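Local coordinates for RsfP (Uncultured bacterium, PDB 4GLF), which probably acts as a nucleoside phosphorylase or a related enzyme of the phosphorylase superfamily, at residues Leu30-Ser35 with Leu51-Gly56. Sequence-based numbering, arbitrary orientation.
Sequences LTNKRS and LGELNG
L30 lays its CD1 methyl against L54, 3.8 Å from L54 CG. Its CG stands anti to the backbone N (chi1 -166°), which carries that methyl to the G52 backbone as well. CA of L30 also makes a CA-H...O contact with the E53 carbonyl. T31 and E53 form an antiparallel hydrogen-bonded pair. T31 N gives to E53 O and E53 N gives to T31 O, both at 2.9 Å and both on a lone pair in the carbonyl plane. On the face that carries T31 and E53, one water joins T31 OG1, N32 ND2 and E53 OE1. N32 has positive phi and turns the chain, and the register slips by one residue, a beta bulge. K33 brings its CA toward L51 O, 3.5 Å away. R34 N then gives to L51 O at 3.0 Å, and L51 N gives to R34 O at 2.9 Å. The R34 chain runs extended from CG to NE and passes over L51, whose CB lies 3.9 Å above the guanidinium plane, toward its rim. R34 NH2 meets the syn lone pair of E53 OE2 at 2.7 Å in a salt bridge; the guanidinium and carboxylate planes lie 28° apart, nearly coplanar. With an alanine here, the E53 carboxylate would probably lose its charged mate and L51 CB its cover. T58 OG1 also hydrogen-bonds this OE2. The 30-31 and 33-36 strands thus border strand 49-54, whose G52 is hydrogen-bonded through its backbone to V59 of strand 57-63 on its other side. L30 rests on F61 of that strand, and L54 packs against K254 and V257 of helix 238-263.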
ATOM      1  N   LEU A  30      -4.083   9.929 -39.702  1.00 52.79           N
ATOM      2  CA  LEU A  30      -3.824   8.511 -39.397  1.00 52.31           C
ATOM      3  C   LEU A  30      -4.545   7.611 -40.385  1.00 52.63           C
ATOM      4  O   LEU A  30      -5.788   7.461 -40.315  1.00 50.91           O
ATOM      5  CB  LEU A  30      -4.319   8.148 -37.983  1.00 51.82           C
ATOM      6  CG  LEU A  30      -3.798   6.799 -37.458  1.00 50.58           C
ATOM      7  CD1 LEU A  30      -2.307   6.791 -37.150  1.00 48.09           C
ATOM      8  CD2 LEU A  30      -4.566   6.459 -36.185  1.00 49.08           C
ATOM      9  N   THR A  31      -3.763   6.991 -41.268  1.00 49.83           N
ATOM     10  CA  THR A  31      -4.319   6.275 -42.415  1.00 48.86           C
ATOM     11  C   THR A  31      -4.341   4.759 -42.223  1.00 49.14           C
ATOM     12  O   THR A  31      -3.493   4.166 -41.454  1.00 46.12           O
ATOM     13  CB  THR A  31      -3.572   6.630 -43.747  1.00 50.05           C
ATOM     14  OG1 THR A  31      -2.200   6.196 -43.689  1.00 47.82           O
ATOM     15  CG2 THR A  31      -3.617   8.160 -44.056  1.00 50.23           C
ATOM     16  N   ASN A  32      -5.301   4.139 -42.927  1.00 48.52           N
ATOM     17  CA  ASN A  32      -5.521   2.698 -42.939  1.00 49.64           C
ATOM     18  C   ASN A  32      -5.690   2.221 -41.508  1.00 46.11           C
ATOM     19  O   ASN A  32      -5.133   1.194 -41.126  1.00 42.63           O
ATOM     20  CB  ASN A  32      -4.386   1.936 -43.611  1.00 52.23           C
ATOM     21  CG  ASN A  32      -4.405   2.101 -45.116  1.00 61.60           C
ATOM     22  OD1 ASN A  32      -5.403   1.814 -45.787  1.00 66.18           O
ATOM     23  ND2 ASN A  32      -3.306   2.602 -45.656  1.00 62.87           N
ATOM     24  N   LYS A  33      -6.499   2.981 -40.766  1.00 46.11           N
ATOM     25  CA  LYS A  33      -6.963   2.622 -39.439  1.00 47.15           C
ATOM     26  C   LYS A  33      -7.512   1.222 -39.447  1.00 48.48           C
ATOM     27  O   LYS A  33      -8.358   0.884 -40.284  1.00 49.01           O
ATOM     28  CB  LYS A  33      -8.049   3.587 -39.023  1.00 49.32           C
ATOM     29  CG  LYS A  33      -7.523   4.945 -38.588  1.00 49.98           C
ATOM     30  CD  LYS A  33      -8.663   5.940 -38.500  1.00 51.31           C
ATOM     31  CE  LYS A  33      -8.139   7.286 -38.070  1.00 52.97           C
ATOM     32  NZ  LYS A  33      -8.626   8.357 -38.980  1.00 55.07           N
ATOM     33  N   ARG A  34      -6.972   0.378 -38.578  1.00 45.28           N
ATOM     34  CA  ARG A  34      -7.338  -1.027 -38.471  1.00 48.10           C
ATOM     35  C   ARG A  34      -7.271  -1.511 -37.011  1.00 49.08           C
ATOM     36  O   ARG A  34      -6.589  -0.912 -36.225  1.00 48.34           O
ATOM     37  CB  ARG A  34      -6.436  -1.887 -39.353  1.00 48.74           C
ATOM     38  CG  ARG A  34      -5.066  -1.320 -39.628  1.00 45.64           C
ATOM     39  CD  ARG A  34      -4.137  -2.425 -40.021  1.00 46.40           C
ATOM     40  NE  ARG A  34      -2.729  -2.099 -40.104  1.00 45.72           N
ATOM     41  CZ  ARG A  34      -2.223  -0.933 -40.440  1.00 48.02           C
ATOM     42  NH1 ARG A  34      -2.995   0.078 -40.728  1.00 51.29           N
ATOM     43  NH2 ARG A  34      -0.930  -0.786 -40.484  1.00 46.31           N
ATOM     44  N   SER A  35      -7.963  -2.588 -36.664  1.00 44.84           N
ATOM     45  CA  SER A  35      -7.989  -3.096 -35.281  1.00 47.22           C
ATOM     46  C   SER A  35      -7.364  -4.469 -35.196  1.00 48.53           C
ATOM     47  O   SER A  35      -7.530  -5.261 -36.121  1.00 48.42           O
ATOM     48  CB  SER A  35      -9.431  -3.247 -34.852  1.00 49.26           C
ATOM     49  OG  SER A  35      -9.865  -1.969 -34.525  1.00 54.45           O
ATOM     50  N   LEU A  51      -4.146   0.214 -35.144  1.00 38.65           N
ATOM     51  CA  LEU A  51      -2.889   0.452 -35.877  1.00 40.25           C
ATOM     52  C   LEU A  51      -3.205   1.384 -37.053  1.00 43.63           C
ATOM     53  O   LEU A  51      -4.280   1.320 -37.604  1.00 43.98           O
ATOM     54  CB  LEU A  51      -2.352  -0.845 -36.453  1.00 42.08           C
ATOM     55  CG  LEU A  51      -1.889  -1.851 -35.400  1.00 40.23           C
ATOM     56  CD1 LEU A  51      -1.691  -3.216 -36.037  1.00 46.72           C
ATOM     57  CD2 LEU A  51      -0.588  -1.366 -34.827  1.00 38.35           C
ATOM     58  N   GLY A  52      -2.288   2.280 -37.403  1.00 44.01           N
ATOM     59  CA  GLY A  52      -2.439   3.050 -38.640  1.00 43.04           C
ATOM     60  C   GLY A  52      -1.113   3.741 -38.897  1.00 44.11           C
ATOM     61  O   GLY A  52      -0.167   3.573 -38.108  1.00 44.79           O
ATOM     62  N   GLU A  53      -1.043   4.520 -39.977  1.00 43.27           N
ATOM     63  CA  GLU A  53       0.193   5.191 -40.318  1.00 43.49           C
ATOM     64  C   GLU A  53       0.059   6.700 -40.191  1.00 42.75           C
ATOM     65  O   GLU A  53      -0.964   7.304 -40.583  1.00 39.42           O
ATOM     66  CB  GLU A  53       0.645   4.823 -41.738  1.00 46.84           C
ATOM     67  CG  GLU A  53       1.324   3.452 -41.769  1.00 46.76           C
ATOM     68  CD  GLU A  53       0.337   2.287 -41.656  1.00 49.08           C
ATOM     69  OE1 GLU A  53      -0.781   2.347 -42.263  1.00 45.67           O
ATOM     70  OE2 GLU A  53       0.699   1.328 -40.928  1.00 48.41           O
ATOM     71  N   LEU A  54       1.114   7.280 -39.630  1.00 41.56           N
ATOM     72  CA  LEU A  54       1.290   8.738 -39.561  1.00 44.10           C
ATOM     73  C   LEU A  54       2.461   9.009 -40.507  1.00 45.06           C
ATOM     74  O   LEU A  54       3.584   8.612 -40.223  1.00 42.75           O
ATOM     75  CB  LEU A  54       1.601   9.168 -38.111  1.00 43.69           C
ATOM     76  CG  LEU A  54       0.388   9.420 -37.208  1.00 42.37           C
ATOM     77  CD1 LEU A  54       0.767   9.830 -35.760  1.00 42.65           C
ATOM     78  CD2 LEU A  54      -0.545  10.449 -37.851  1.00 41.68           C
ATOM     79  N   ASN A  55       2.152   9.557 -41.686  1.00 50.68           N
ATOM     80  CA  ASN A  55       3.146   9.763 -42.747  1.00 48.87           C
ATOM     81  C   ASN A  55       4.030   8.499 -43.002  1.00 46.36           C
ATOM     82  O   ASN A  55       5.258   8.540 -42.909  1.00 43.54           O
ATOM     83  CB  ASN A  55       3.973  11.013 -42.402  1.00 50.98           C
ATOM     84  CG  ASN A  55       4.906  11.444 -43.547  1.00 58.72           C
ATOM     85  OD1 ASN A  55       4.535  11.429 -44.724  1.00 53.75           O
ATOM     86  ND2 ASN A  55       6.143  11.815 -43.184  1.00 60.04           N
ATOM     87  N   GLY A  56       3.390   7.375 -43.306  1.00 44.65           N
ATOM     88  CA  GLY A  56       4.087   6.122 -43.525  1.00 43.97           C
ATOM     89  C   GLY A  56       4.597   5.375 -42.293  1.00 45.39           C
ATOM     90  O   GLY A  56       5.055   4.242 -42.420  1.00 47.59           O
TER
HETATM   91  O   HOH W   1       0.912   7.631 -43.857  1.00 49.48           O
HETATM   92  O   HOH W   2      -1.321   3.591 -44.487  1.00 59.15           O